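Local coordinates for substrate-binding protein (PDB 6WPN) that probably binds a sugar or oligosaccharide in the periplasm, as the solute-binding component of a transport system, at residues G387-R401 with A412-A424. Numbering follows the deposited sequence.
Sequences GVKRLQSIIYTQLQR and AVLEAEQQWNRYA
A C-terminal antiparallel helical hairpin brings residues 387-401 against 412-424, where Arg-390 lies on Tyr-423, Leu-391 on Trp-420 and Gln-398 on Ala-412 and Ala-416. The axes run 155° apart and approach to 8.6 Å. At the wide end, Arg-390 CG sits squarely over the Tyr-423 ring, 3.4 Å from its centroid. Bends at chi2 (73°) and chi3 (63°) then carry NE round to within 3.2 Å of Tyr-423 CE2. With Tyr-423 cut back to alanine, the aliphatic part of Arg-390 would probably lose its aromatic bed and the guanidinium would be freer to swing. Next inward, Leu-391 CD1 lies over one face of the Trp-420 indole, toward its rim, opposite Ala-424 CB, while Gly-387 O meets the ring edge 3.4 Å from CZ3. Ile-394 follows, its CG2 4.0 Å from Ala-416 CB. Where the helices draw together, Gln-398 is a knob in the hole formed by Ala-412, Glu-415, Ala-416 and Gln-419; Arg-401 NH1 donates to its OE1 in the carbonyl plane (3.1 Å), which helps fix the amide. Beyond the hairpin, Trp-420 NE1 bonds to Gln-212 O, Ile-395 and Ala-412 pack on Phe-225 of helix 219-233, and Leu-399 touches helix 195-202.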
loop_
_atom_site.group_PDB
_atom_site.type_symbol
_atom_site.label_atom_id
_atom_site.label_comp_id
_atom_site.label_asym_id
_atom_site.label_seq_id
_atom_site.Cartn_x
_atom_site.Cartn_y
_atom_site.Cartn_z
ATOM N N GLY A 387 -0.531 -14.054 9.032
ATOM C CA GLY A 387 0.264 -14.870 8.133
ATOM C C GLY A 387 0.091 -14.623 6.650
ATOM O O GLY A 387 0.364 -15.528 5.853
ATOM N N VAL A 388 -0.361 -13.432 6.248
ATOM C CA VAL A 388 -0.582 -13.165 4.829
ATOM C C VAL A 388 0.738 -12.958 4.097
ATOM O O VAL A 388 0.825 -13.191 2.885
ATOM C CB VAL A 388 -1.518 -11.954 4.646
ATOM C CG1 VAL A 388 -0.785 -10.662 4.939
ATOM C CG2 VAL A 388 -2.098 -11.935 3.239
ATOM N N LYS A 389 1.783 -12.525 4.803
ATOM C CA LYS A 389 3.082 -12.377 4.160
ATOM C C LYS A 389 3.763 -13.719 3.937
ATOM O O LYS A 389 4.509 -13.874 2.964
ATOM C CB LYS A 389 3.970 -11.438 4.976
ATOM C CG LYS A 389 3.591 -9.967 4.812
ATOM C CD LYS A 389 3.780 -9.510 3.365
ATOM C CE LYS A 389 3.283 -8.089 3.140
ATOM N NZ LYS A 389 1.803 -7.982 3.280
ATOM N N ARG A 390 3.519 -14.696 4.813
ATOM C CA ARG A 390 3.953 -16.059 4.528
ATOM C C ARG A 390 3.275 -16.575 3.264
ATOM O O ARG A 390 3.915 -17.194 2.407
ATOM C CB ARG A 390 3.604 -16.969 5.705
ATOM C CG ARG A 390 3.992 -18.431 5.529
ATOM C CD ARG A 390 5.490 -18.635 5.647
ATOM N NE ARG A 390 5.932 -18.258 6.990
ATOM C CZ ARG A 390 7.186 -18.323 7.422
ATOM N NH1 ARG A 390 8.147 -18.759 6.617
ATOM N NH2 ARG A 390 7.477 -17.960 8.666
ATOM N N LEU A 391 1.972 -16.313 3.137
ATOM C CA LEU A 391 1.224 -16.713 1.950
ATOM C C LEU A 391 1.735 -15.998 0.705
ATOM O O LEU A 391 1.913 -16.621 -0.347
ATOM C CB LEU A 391 -0.261 -16.424 2.164
ATOM C CG LEU A 391 -1.204 -16.686 0.993
ATOM C CD1 LEU A 391 -1.309 -18.180 0.740
ATOM C CD2 LEU A 391 -2.576 -16.076 1.253
ATOM N N GLN A 392 1.978 -14.690 0.806
ATOM C CA GLN A 392 2.516 -13.949 -0.329
ATOM C C GLN A 392 3.846 -14.531 -0.787
ATOM O O GLN A 392 4.084 -14.686 -1.991
ATOM C CB GLN A 392 2.691 -12.477 0.037
ATOM C CG GLN A 392 3.447 -11.682 -1.015
ATOM C CD GLN A 392 3.654 -10.237 -0.611
ATOM O OE1 GLN A 392 2.707 -9.535 -0.264
ATOM N NE2 GLN A 392 4.900 -9.786 -0.652
ATOM N N SER A 393 4.727 -14.851 0.160
ATOM C CA SER A 393 6.039 -15.377 -0.197
ATOM C C SER A 393 5.921 -16.713 -0.921
ATOM O O SER A 393 6.625 -16.956 -1.907
ATOM C CB SER A 393 6.905 -15.508 1.053
ATOM O OG SER A 393 8.195 -15.982 0.715
ATOM N N ILE A 394 5.047 -17.598 -0.436
ATOM C CA ILE A 394 4.876 -18.901 -1.074
ATOM C C ILE A 394 4.341 -18.735 -2.491
ATOM O O ILE A 394 4.803 -19.395 -3.429
ATOM C CB ILE A 394 3.966 -19.803 -0.217
ATOM C CG1 ILE A 394 4.662 -20.168 1.099
ATOM C CG2 ILE A 394 3.571 -21.056 -0.979
ATOM C CD1 ILE A 394 3.859 -21.088 1.966
ATOM N N ILE A 395 3.352 -17.861 -2.668
ATOM C CA ILE A 395 2.765 -17.674 -3.989
ATOM C C ILE A 395 3.779 -17.043 -4.939
ATOM O O ILE A 395 3.979 -17.521 -6.061
ATOM C CB ILE A 395 1.478 -16.835 -3.890
ATOM C CG1 ILE A 395 0.409 -17.603 -3.107
ATOM C CG2 ILE A 395 0.979 -16.459 -5.280
ATOM C CD1 ILE A 395 -0.875 -16.827 -2.908
ATOM N N TYR A 396 4.459 -15.984 -4.490
ATOM C CA TYR A 396 5.440 -15.325 -5.350
ATOM C C TYR A 396 6.563 -16.279 -5.752
ATOM O O TYR A 396 7.034 -16.246 -6.896
ATOM C CB TYR A 396 6.026 -14.091 -4.658
ATOM C CG TYR A 396 5.113 -12.881 -4.597
ATOM C CD1 TYR A 396 3.738 -13.006 -4.742
ATOM C CD2 TYR A 396 5.640 -11.607 -4.428
ATOM C CE1 TYR A 396 2.912 -11.903 -4.684
ATOM C CE2 TYR A 396 4.827 -10.493 -4.376
ATOM C CZ TYR A 396 3.462 -10.644 -4.507
ATOM O OH TYR A 396 2.646 -9.536 -4.455
ATOM N N THR A 397 7.010 -17.131 -4.823
ATOM C CA THR A 397 8.090 -18.070 -5.124
ATOM C C THR A 397 7.666 -19.086 -6.174
ATOM O O THR A 397 8.416 -19.365 -7.117
ATOM C CB THR A 397 8.547 -18.785 -3.853
ATOM O OG1 THR A 397 9.118 -17.833 -2.945
ATOM C CG2 THR A 397 9.575 -19.859 -4.185
ATOM N N GLN A 398 6.481 -19.679 -6.011
ATOM C CA GLN A 398 6.015 -20.669 -6.979
ATOM C C GLN A 398 5.711 -20.023 -8.326
ATOM O O GLN A 398 6.040 -20.583 -9.378
ATOM C CB GLN A 398 4.785 -21.402 -6.440
ATOM C CG GLN A 398 5.059 -22.269 -5.218
ATOM C CD GLN A 398 6.264 -23.179 -5.398
ATOM O OE1 GLN A 398 6.439 -23.807 -6.445
ATOM N NE2 GLN A 398 7.098 -23.263 -4.367
ATOM N N LEU A 399 5.092 -18.843 -8.316
ATOM C CA LEU A 399 4.836 -18.148 -9.572
ATOM C C LEU A 399 6.146 -17.838 -10.281
ATOM O O LEU A 399 6.241 -17.948 -11.510
ATOM C CB LEU A 399 4.049 -16.864 -9.312
ATOM C CG LEU A 399 3.734 -15.995 -10.533
ATOM C CD1 LEU A 399 2.939 -16.781 -11.559
ATOM C CD2 LEU A 399 2.974 -14.751 -10.125
ATOM N N GLN A 400 7.182 -17.518 -9.509
ATOM C CA GLN A 400 8.488 -17.227 -10.081
ATOM C C GLN A 400 9.067 -18.440 -10.796
ATOM O O GLN A 400 9.654 -18.310 -11.877
ATOM C CB GLN A 400 9.417 -16.751 -8.969
ATOM C CG GLN A 400 10.689 -16.104 -9.425
ATOM C CD GLN A 400 11.395 -15.415 -8.274
ATOM O OE1 GLN A 400 10.751 -14.802 -7.418
ATOM N NE2 GLN A 400 12.723 -15.515 -8.243
ATOM N N ARG A 401 8.897 -19.631 -10.219
ATOM C CA ARG A 401 9.357 -20.847 -10.883
ATOM C C ARG A 401 8.621 -21.083 -12.195
ATOM O O ARG A 401 9.202 -21.616 -13.145
ATOM C CB ARG A 401 9.174 -22.054 -9.964
ATOM C CG ARG A 401 9.960 -21.991 -8.671
ATOM C CD ARG A 401 9.606 -23.174 -7.801
ATOM N NE ARG A 401 10.118 -24.415 -8.362
ATOM C CZ ARG A 401 9.713 -25.624 -7.987
ATOM N NH1 ARG A 401 8.772 -25.747 -7.063
ATOM N NH2 ARG A 401 10.248 -26.708 -8.537
ATOM N N ALA A 412 2.766 -24.668 -10.297
ATOM C CA ALA A 412 2.999 -23.652 -9.274
ATOM C C ALA A 412 1.821 -23.556 -8.313
ATOM O O ALA A 412 2.008 -23.458 -7.094
ATOM C CB ALA A 412 3.272 -22.297 -9.931
ATOM N N VAL A 413 0.599 -23.584 -8.852
ATOM C CA VAL A 413 -0.603 -23.519 -8.024
ATOM C C VAL A 413 -0.616 -24.656 -7.016
ATOM O O VAL A 413 -0.866 -24.449 -5.823
ATOM C CB VAL A 413 -1.862 -23.546 -8.909
ATOM C CG1 VAL A 413 -3.113 -23.539 -8.051
ATOM C CG2 VAL A 413 -1.852 -22.370 -9.869
ATOM N N LEU A 414 -0.359 -25.876 -7.484
ATOM C CA LEU A 414 -0.395 -27.023 -6.586
ATOM C C LEU A 414 0.690 -26.921 -5.524
ATOM O O LEU A 414 0.434 -27.171 -4.340
ATOM C CB LEU A 414 -0.244 -28.321 -7.377
ATOM C CG LEU A 414 -0.481 -29.534 -6.485
ATOM C CD1 LEU A 414 -1.958 -29.614 -6.109
ATOM C CD2 LEU A 414 0.009 -30.823 -7.131
ATOM N N GLU A 415 1.907 -26.542 -5.925
ATOM C CA GLU A 415 2.990 -26.410 -4.957
ATOM C C GLU A 415 2.675 -25.333 -3.932
ATOM O O GLU A 415 2.896 -25.525 -2.731
ATOM C CB GLU A 415 4.304 -26.089 -5.673
ATOM C CG GLU A 415 4.831 -27.194 -6.582
ATOM C CD GLU A 415 5.466 -28.337 -5.820
ATOM O OE1 GLU A 415 5.649 -28.207 -4.591
ATOM O OE2 GLU A 415 5.779 -29.371 -6.452
ATOM N N ALA A 416 2.136 -24.198 -4.381
ATOM C CA ALA A 416 1.755 -23.146 -3.443
ATOM C C ALA A 416 0.652 -23.617 -2.503
ATOM O O ALA A 416 0.715 -23.381 -1.291
ATOM C CB ALA A 416 1.321 -21.894 -4.203
ATOM N N GLU A 417 -0.365 -24.289 -3.043
ATOM C CA GLU A 417 -1.460 -24.775 -2.211
ATOM C C GLU A 417 -0.954 -25.746 -1.150
ATOM O O GLU A 417 -1.330 -25.655 0.023
ATOM C CB GLU A 417 -2.527 -25.437 -3.085
ATOM C CG GLU A 417 -3.634 -26.114 -2.301
ATOM C CD GLU A 417 -4.476 -27.039 -3.160
ATOM O OE1 GLU A 417 -3.897 -27.843 -3.927
ATOM O OE2 GLU A 417 -5.720 -26.956 -3.072
ATOM N N GLN A 418 -0.095 -26.685 -1.548
ATOM C CA GLN A 418 0.387 -27.695 -0.613
ATOM C C GLN A 418 1.341 -27.099 0.417
ATOM O O GLN A 418 1.310 -27.483 1.591
ATOM C CB GLN A 418 1.058 -28.827 -1.386
ATOM C CG GLN A 418 0.084 -29.632 -2.227
ATOM C CD GLN A 418 0.779 -30.535 -3.225
ATOM O OE1 GLN A 418 1.987 -30.428 -3.442
ATOM N NE2 GLN A 418 0.020 -31.441 -3.834
ATOM N N GLN A 419 2.189 -26.155 -0.000
ATOM C CA GLN A 419 3.095 -25.509 0.945
ATOM C C GLN A 419 2.336 -24.660 1.959
ATOM O O GLN A 419 2.669 -24.666 3.149
ATOM C CB GLN A 419 4.131 -24.673 0.201
ATOM C CG GLN A 419 5.157 -25.511 -0.535
ATOM C CD GLN A 419 6.315 -24.689 -1.054
ATOM O OE1 GLN A 419 6.380 -23.479 -0.828
ATOM N NE2 GLN A 419 7.242 -25.341 -1.752
ATOM N N TRP A 420 1.326 -23.908 1.512
ATOM C CA TRP A 420 0.550 -23.113 2.460
ATOM C C TRP A 420 -0.203 -24.005 3.442
ATOM O O TRP A 420 -0.272 -23.701 4.637
ATOM C CB TRP A 420 -0.428 -22.189 1.732
ATOM C CG TRP A 420 -1.392 -21.558 2.694
ATOM C CD1 TRP A 420 -2.688 -21.925 2.919
ATOM C CD2 TRP A 420 -1.116 -20.483 3.603
ATOM N NE1 TRP A 420 -3.240 -21.132 3.897
ATOM C CE2 TRP A 420 -2.296 -20.239 4.332
ATOM C CE3 TRP A 420 0.014 -19.696 3.862
ATOM C CZ2 TRP A 420 -2.382 -19.239 5.300
ATOM C CZ3 TRP A 420 -0.072 -18.704 4.824
ATOM C CH2 TRP A 420 -1.263 -18.484 5.532
ATOM N N ASN A 421 -0.788 -25.102 2.956
ATOM C CA ASN A 421 -1.524 -25.990 3.849
ATOM C C ASN A 421 -0.593 -26.691 4.828
ATOM O O ASN A 421 -1.010 -27.035 5.940
ATOM C CB ASN A 421 -2.330 -27.005 3.037
ATOM C CG ASN A 421 -3.537 -26.382 2.358
ATOM O OD1 ASN A 421 -4.040 -25.347 2.790
ATOM N ND2 ASN A 421 -4.003 -27.006 1.283
ATOM N N ARG A 422 0.661 -26.917 4.431
ATOM C CA ARG A 422 1.683 -27.357 5.376
ATOM C C ARG A 422 1.836 -26.357 6.516
ATOM O O ARG A 422 1.819 -26.728 7.696
ATOM C CB ARG A 422 3.015 -27.518 4.645
ATOM C CG ARG A 422 3.208 -28.805 3.866
ATOM C CD ARG A 422 4.391 -28.647 2.914
ATOM N NE ARG A 422 5.556 -28.049 3.565
ATOM C CZ ARG A 422 6.652 -27.651 2.923
ATOM N NH1 ARG A 422 6.739 -27.781 1.605
ATOM N NH2 ARG A 422 7.660 -27.114 3.596
ATOM N N TYR A 423 1.985 -25.076 6.171
ATOM C CA TYR A 423 2.140 -24.026 7.173
ATOM C C TYR A 423 0.863 -23.846 7.990
ATOM O O TYR A 423 0.919 -23.690 9.216
ATOM C CB TYR A 423 2.543 -22.725 6.469
ATOM C CG TYR A 423 2.671 -21.483 7.330
ATOM C CD1 TYR A 423 1.628 -20.572 7.435
ATOM C CD2 TYR A 423 3.853 -21.204 8.008
ATOM C CE1 TYR A 423 1.750 -19.427 8.208
ATOM C CE2 TYR A 423 3.985 -20.062 8.782
ATOM C CZ TYR A 423 2.931 -19.177 8.878
ATOM O OH TYR A 423 3.060 -18.042 9.647
ATOM N N ALA A 424 -0.299 -23.883 7.328
ATOM C CA ALA A 424 -1.557 -23.569 7.999
ATOM C C ALA A 424 -2.011 -24.678 8.941
ATOM O O ALA A 424 -2.687 -24.397 9.936
ATOM C CB ALA A 424 -2.644 -23.287 6.963
#